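Local atomic coordinates of ESAT-6/WXG100 secretion system protein (Streptococcus gallolyticus, PDB entry 7JQE), a protein that is a type VIIb secretion system subunit with an extracellular region, and probably takes part in exporting toxins and WXG100-type proteins. Residues 239-242 and 243-247; 442-445 and 446-449; 471-474 and 475-479. All blocks are in the same frame, centred on the assembly; numbering follows the deposited sequence.

Overall arrangement
The three contacts are all local, each between residues a few positions apart in one continuous stretch, and they follow one another along the chain. Contacts 1 and 2 lie near the middle of the elongated molecule, their centres about 16 Å apart, and both pack on Tyr427 of helix 396-427. Contact 3 is far off, its centre about 40 Å from that of contact 2. Contact 1 is partly buried and closes helix 225-244 with a CH-pi contact and a lysine bond to a carbonyl. Contact 2 is a surface turn that starts helix 448-451 through serine hydrogen bonds. Contact 3 is buried within helix 462-491, where backbone bonds are joined by a threonine hydroxyl bond and a salt bridge to the second subunit, which contact 2 also touches.

Contact 1: 239-242 and 243-247; sequences GKYK and SAKGV. With EDO (1,2-ethanediol), chain Y; EDO (1,2-ethanediol), chain U; EDO (1,2-ethanediol), chain M.
The C-terminal end of helix 225-244 carries this contact, where the chain leaves the helix at Lys245 and turns back beside the last turn. Lys245 and Tyr241 meet across that turn. CG of Lys245 sits over one face of the Tyr241 ring, 4.0 Å from the ring centroid and displaced toward the rim, as a CH-pi contact. The Lys245 chain bends at chi2 (-88°) and again at chi4, and its CE passes near Tyr241 OH. Val247 adds its CG2 at 4.0 Å from Tyr241 CD2. The Tyr241 and Val247 side chains cross at about a right angle. Glu193 and Ile196 of helix 191-200 and Ile423 of helix 396-427 also pack on the buried Tyr241 side chain.

Lys242 supplies a polar tie to the loop. Its chain runs out extended and bends at chi4 (65°), which brings NZ to Val247 O at 2.7 Å, nearly in line with the C=O bond. The same NZ is bonded to Thr249 OG1 and to O1 of an ethanediol, and that O1 also bonds to Val247 O. The last helical bond here runs from Lys245 N to Tyr241 O at 2.9 Å. This is a helix C-terminus whose exit loop is tied back by a lysine-to-carbonyl bond.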
# COMPACT_ATOMS: atom_id res chain seq x y z
N GLY A 239 12.88 3.01 6.84
CA GLY A 239 13.99 2.72 7.73
C GLY A 239 13.57 1.85 8.90
O GLY A 239 14.27 0.91 9.27
N LYS A 240 12.41 2.15 9.49
CA LYS A 240 11.90 1.33 10.59
C LYS A 240 11.73 -0.12 10.15
O LYS A 240 12.13 -1.05 10.87
CB LYS A 240 10.58 1.89 11.10
CG LYS A 240 10.70 2.87 12.25
CD LYS A 240 9.32 3.25 12.77
CE LYS A 240 9.41 4.24 13.92
NZ LYS A 240 8.12 4.95 14.15
N TYR A 241 11.15 -0.33 8.97
CA TYR A 241 10.94 -1.68 8.47
C TYR A 241 12.27 -2.37 8.19
O TYR A 241 12.46 -3.53 8.58
CB TYR A 241 10.07 -1.63 7.22
CG TYR A 241 9.54 -2.97 6.79
CD1 TYR A 241 8.30 -3.42 7.24
CD2 TYR A 241 10.26 -3.77 5.92
CE1 TYR A 241 7.80 -4.65 6.83
CE2 TYR A 241 9.77 -5.00 5.51
CZ TYR A 241 8.54 -5.43 5.97
OH TYR A 241 8.06 -6.65 5.57
N LYS A 242 13.19 -1.68 7.52
CA LYS A 242 14.49 -2.27 7.22
C LYS A 242 15.23 -2.65 8.49
O LYS A 242 15.91 -3.68 8.54
CB LYS A 242 15.34 -1.30 6.39
CG LYS A 242 16.81 -1.68 6.31
CD LYS A 242 17.65 -0.51 5.80
CE LYS A 242 19.12 -0.88 5.70
NZ LYS A 242 19.35 -1.94 4.69
N SER A 243 15.10 -1.83 9.53
CA SER A 243 15.77 -2.13 10.79
C SER A 243 15.05 -3.24 11.57
O SER A 243 15.69 -4.01 12.28
CB SER A 243 15.88 -0.87 11.64
OG SER A 243 16.58 -1.13 12.83
N ALA A 244 13.72 -3.33 11.44
CA ALA A 244 12.98 -4.37 12.16
C ALA A 244 13.19 -5.74 11.52
O ALA A 244 13.46 -6.73 12.21
CB ALA A 244 11.49 -4.03 12.21
N LYS A 245 13.03 -5.82 10.20
CA LYS A 245 13.38 -7.02 9.46
C LYS A 245 14.86 -6.95 9.10
O LYS A 245 15.62 -6.13 9.64
CB LYS A 245 12.50 -7.15 8.22
CG LYS A 245 11.01 -7.01 8.50
CD LYS A 245 10.39 -8.35 8.87
CE LYS A 245 8.93 -8.19 9.26
NZ LYS A 245 8.81 -7.44 10.53
N GLY A 246 15.31 -7.79 8.18
CA GLY A 246 16.68 -7.71 7.71
C GLY A 246 16.77 -7.39 6.24
O GLY A 246 17.21 -8.23 5.44
N VAL A 247 16.36 -6.18 5.86
CA VAL A 247 16.19 -5.83 4.46
C VAL A 247 17.48 -5.23 3.92
O VAL A 247 17.96 -4.20 4.42
CB VAL A 247 15.01 -4.85 4.28
CG1 VAL A 247 14.59 -4.78 2.82
CG2 VAL A 247 13.85 -5.27 5.16
C1 EDO Y . 16.99 -9.00 11.44
O1 EDO Y . 16.80 -10.06 10.49
C2 EDO Y . 15.81 -8.97 12.42
O2 EDO Y . 16.06 -7.99 13.43
C1 EDO U . 20.22 -5.23 7.26
O1 EDO U . 19.22 -4.37 6.70
C2 EDO U . 20.92 -4.48 8.39
O2 EDO U . 20.05 -3.46 8.88
C1 EDO M . 6.01 -8.78 11.56
O1 EDO M . 4.78 -9.33 11.07
C2 EDO M . 5.75 -8.06 12.89
O2 EDO M . 6.99 -7.58 13.43

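Contact 2: 442-445 and 446-449; sequences NPSA and NSVA
Ser447 has OG between its backbone N and carbonyl carbon (chi1 76°), and this turns the hydroxyl back to Ser444 O. The OG donates to that oxygen at 2.9 Å, in the carbonyl plane. Ser447 N donates to the same oxygen at 3.0 Å, but from well above the plane. Two bonds from one residue therefore grip Ser444 O. Ser444 takes the same kind of rotamer (chi1 64°), and its OG lies 3.6 Å from Ser447 CB. Ser444 OG is hydrogen-bonded to Glu429 OE2.

The backbone bond closes a type I beta turn from Ser444 to Ser447. Ser447 is also the N-cap of helix 448-451, with a weak bond from Asn450 N to its OG. The hydroxyl thus links the turn before the helix to the first helical turn. Beside the hydroxyl, Pro443 CB comes within 3.5 Å of Ser447 OG and 4.1 Å of Ala449 CB, and Tyr427 of helix 396-427 touches both Pro443 and Ala449. Asn446, at the third position of the turn, gives its ND2 to Glu429 OE1, so the two carboxylate oxygens of Glu429 hold two turn residues. Asn446 O accepts a bond from Tyr452 OH of the second subunit.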
# COMPACT_ATOMS: atom_id res chain seq x y z
N ASN A 442 6.53 -4.58 17.12
CA ASN A 442 5.38 -4.91 17.96
C ASN A 442 4.13 -4.30 17.33
O ASN A 442 3.68 -3.21 17.73
CB ASN A 442 5.58 -4.41 19.39
CG ASN A 442 6.72 -5.12 20.09
OD1 ASN A 442 7.68 -4.49 20.53
ND2 ASN A 442 6.63 -6.45 20.18
N PRO A 443 3.53 -4.97 16.34
CA PRO A 443 2.36 -4.42 15.66
C PRO A 443 1.25 -4.05 16.64
O PRO A 443 1.11 -4.65 17.71
CB PRO A 443 1.92 -5.55 14.73
CG PRO A 443 3.14 -6.40 14.54
CD PRO A 443 3.90 -6.30 15.83
N SER A 444 0.45 -3.06 16.26
CA SER A 444 -0.66 -2.63 17.09
C SER A 444 -1.84 -3.59 16.95
O SER A 444 -1.97 -4.33 15.97
CB SER A 444 -1.08 -1.20 16.73
OG SER A 444 -1.58 -1.15 15.41
N ALA A 445 -2.74 -3.54 17.95
CA ALA A 445 -3.76 -4.58 18.09
C ALA A 445 -4.62 -4.72 16.84
O ALA A 445 -4.94 -5.84 16.43
CB ALA A 445 -4.64 -4.28 19.30
N ASN A 446 -5.00 -3.60 16.22
CA ASN A 446 -5.90 -3.62 15.07
C ASN A 446 -5.18 -3.65 13.73
O ASN A 446 -5.84 -3.66 12.68
CB ASN A 446 -6.84 -2.42 15.13
CG ASN A 446 -7.62 -2.35 16.43
OD1 ASN A 446 -8.64 -3.02 16.59
ND2 ASN A 446 -7.12 -1.57 17.38
N SER A 447 -3.85 -3.69 13.73
CA SER A 447 -3.11 -3.72 12.48
C SER A 447 -3.43 -4.98 11.70
O SER A 447 -3.77 -6.02 12.27
CB SER A 447 -1.61 -3.65 12.76
OG SER A 447 -1.13 -4.90 13.22
N VAL A 448 -3.30 -4.89 10.38
CA VAL A 448 -3.47 -6.09 9.55
C VAL A 448 -2.46 -7.16 9.95
O VAL A 448 -2.77 -8.35 9.94
CB VAL A 448 -3.36 -5.73 8.06
CG1 VAL A 448 -3.31 -6.99 7.21
CG2 VAL A 448 -4.54 -4.84 7.65
N ALA A 449 -1.24 -6.75 10.32
CA ALA A 449 -0.23 -7.73 10.69
C ALA A 449 -0.67 -8.57 11.87
O ALA A 449 -0.26 -9.73 12.01
CB ALA A 449 1.10 -7.04 11.01

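Contact 3: 471-474 and 475-479; sequences SGVT and LYTEL. With EDO (1,2-ethanediol), chain S.
Val473 and Thr477 meet one turn apart on helix 462-491, with their side chains crossing at a slant. CG1 of Val473 lies 3.7 Å from Thr477 OG1. The threonine hydroxyl is anti to its own carbonyl carbon (chi1 -61°), which folds it back along the helix to Val473 O at 2.6 Å. It arrives above the carbonyl plane. Thr477 N reaches the same oxygen at 2.7 Å from the opposite face, so Val473 O accepts two bonds.

Thr474 and Glu478 lie side by side and point the same way. Thr474 CG2 is 3.8 Å from Glu478 OE2, a methyl alongside a carboxylate. The two polar ends have partners beyond the pair: Thr474 OG1 bonds to Glu470 O, and Glu478 OE2 forms a salt bridge with Lys129 of the second subunit. Lys156 of helix 152-164 also packs on Glu478. Tyr476 turns away from this side, toward helices 102-135 and 152-164, and its OH bonds to Leu141 N. Leu475 packs on Tyr134 of its own chain and on Val130 of the second subunit.

Thr477 spends its buried hydroxyl on its own helix. The charge of Glu478 is instead paired across the subunit interface, which probably keeps its carboxylate ionised.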
# COMPACT_ATOMS: atom_id res chain seq x y z
N SER A 471 -26.21 -24.85 26.56
CA SER A 471 -25.95 -26.28 26.43
C SER A 471 -25.45 -26.86 27.75
O SER A 471 -25.92 -27.92 28.19
CB SER A 471 -24.95 -26.54 25.31
OG SER A 471 -25.52 -26.27 24.05
N GLY A 472 -24.50 -26.18 28.39
CA GLY A 472 -23.98 -26.67 29.66
C GLY A 472 -25.04 -26.72 30.74
O GLY A 472 -25.12 -27.69 31.51
N VAL A 473 -25.88 -25.69 30.82
CA VAL A 473 -26.92 -25.64 31.85
C VAL A 473 -27.91 -26.78 31.66
O VAL A 473 -28.34 -27.42 32.63
CB VAL A 473 -27.61 -24.27 31.85
CG1 VAL A 473 -28.85 -24.30 32.73
CG2 VAL A 473 -26.66 -23.20 32.33
N THR A 474 -28.31 -27.05 30.42
CA THR A 474 -29.22 -28.16 30.16
C THR A 474 -28.60 -29.48 30.57
O THR A 474 -29.23 -30.29 31.27
CB THR A 474 -29.61 -28.19 28.68
OG1 THR A 474 -30.21 -26.94 28.32
CG2 THR A 474 -30.61 -29.31 28.42
N LEU A 475 -27.36 -29.73 30.15
CA LEU A 475 -26.68 -30.97 30.54
C LEU A 475 -26.52 -31.05 32.05
O LEU A 475 -26.84 -32.07 32.67
CB LEU A 475 -25.33 -31.08 29.84
CG LEU A 475 -25.39 -31.37 28.34
CD1 LEU A 475 -24.00 -31.30 27.70
CD2 LEU A 475 -26.03 -32.73 28.09
N TYR A 476 -26.03 -29.97 32.67
CA TYR A 476 -25.83 -29.99 34.12
C TYR A 476 -27.15 -30.17 34.85
O TYR A 476 -27.23 -30.93 35.83
CB TYR A 476 -25.12 -28.71 34.57
CG TYR A 476 -24.47 -28.82 35.93
CD1 TYR A 476 -23.16 -29.27 36.06
CD2 TYR A 476 -25.17 -28.50 37.08
CE1 TYR A 476 -22.57 -29.39 37.30
CE2 TYR A 476 -24.58 -28.62 38.33
CZ TYR A 476 -23.28 -29.07 38.44
OH TYR A 476 -22.70 -29.19 39.68
N THR A 477 -28.21 -29.49 34.40
CA THR A 477 -29.51 -29.62 35.05
C THR A 477 -29.99 -31.07 35.02
O THR A 477 -30.39 -31.62 36.05
CB THR A 477 -30.53 -28.71 34.37
OG1 THR A 477 -30.11 -27.34 34.48
CG2 THR A 477 -31.89 -28.86 35.02
N GLU A 478 -29.93 -31.70 33.85
CA GLU A 478 -30.44 -33.07 33.72
C GLU A 478 -29.61 -34.04 34.55
O GLU A 478 -30.15 -35.00 35.12
CB GLU A 478 -30.47 -33.48 32.25
CG GLU A 478 -31.48 -32.70 31.43
CD GLU A 478 -31.48 -33.07 29.96
OE1 GLU A 478 -30.62 -33.88 29.55
OE2 GLU A 478 -32.34 -32.56 29.22
N LEU A 479 -28.29 -33.82 34.63
CA LEU A 479 -27.46 -34.69 35.45
C LEU A 479 -27.74 -34.49 36.93
O LEU A 479 -27.75 -35.46 37.70
CB LEU A 479 -25.98 -34.45 35.14
CG LEU A 479 -25.52 -34.89 33.75
CD1 LEU A 479 -24.27 -34.12 33.34
CD2 LEU A 479 -25.28 -36.38 33.72
C1 EDO S . -25.34 -24.72 20.86
O1 EDO S . -24.17 -25.29 21.46
C2 EDO S . -25.42 -25.11 19.39
O2 EDO S . -25.49 -26.54 19.27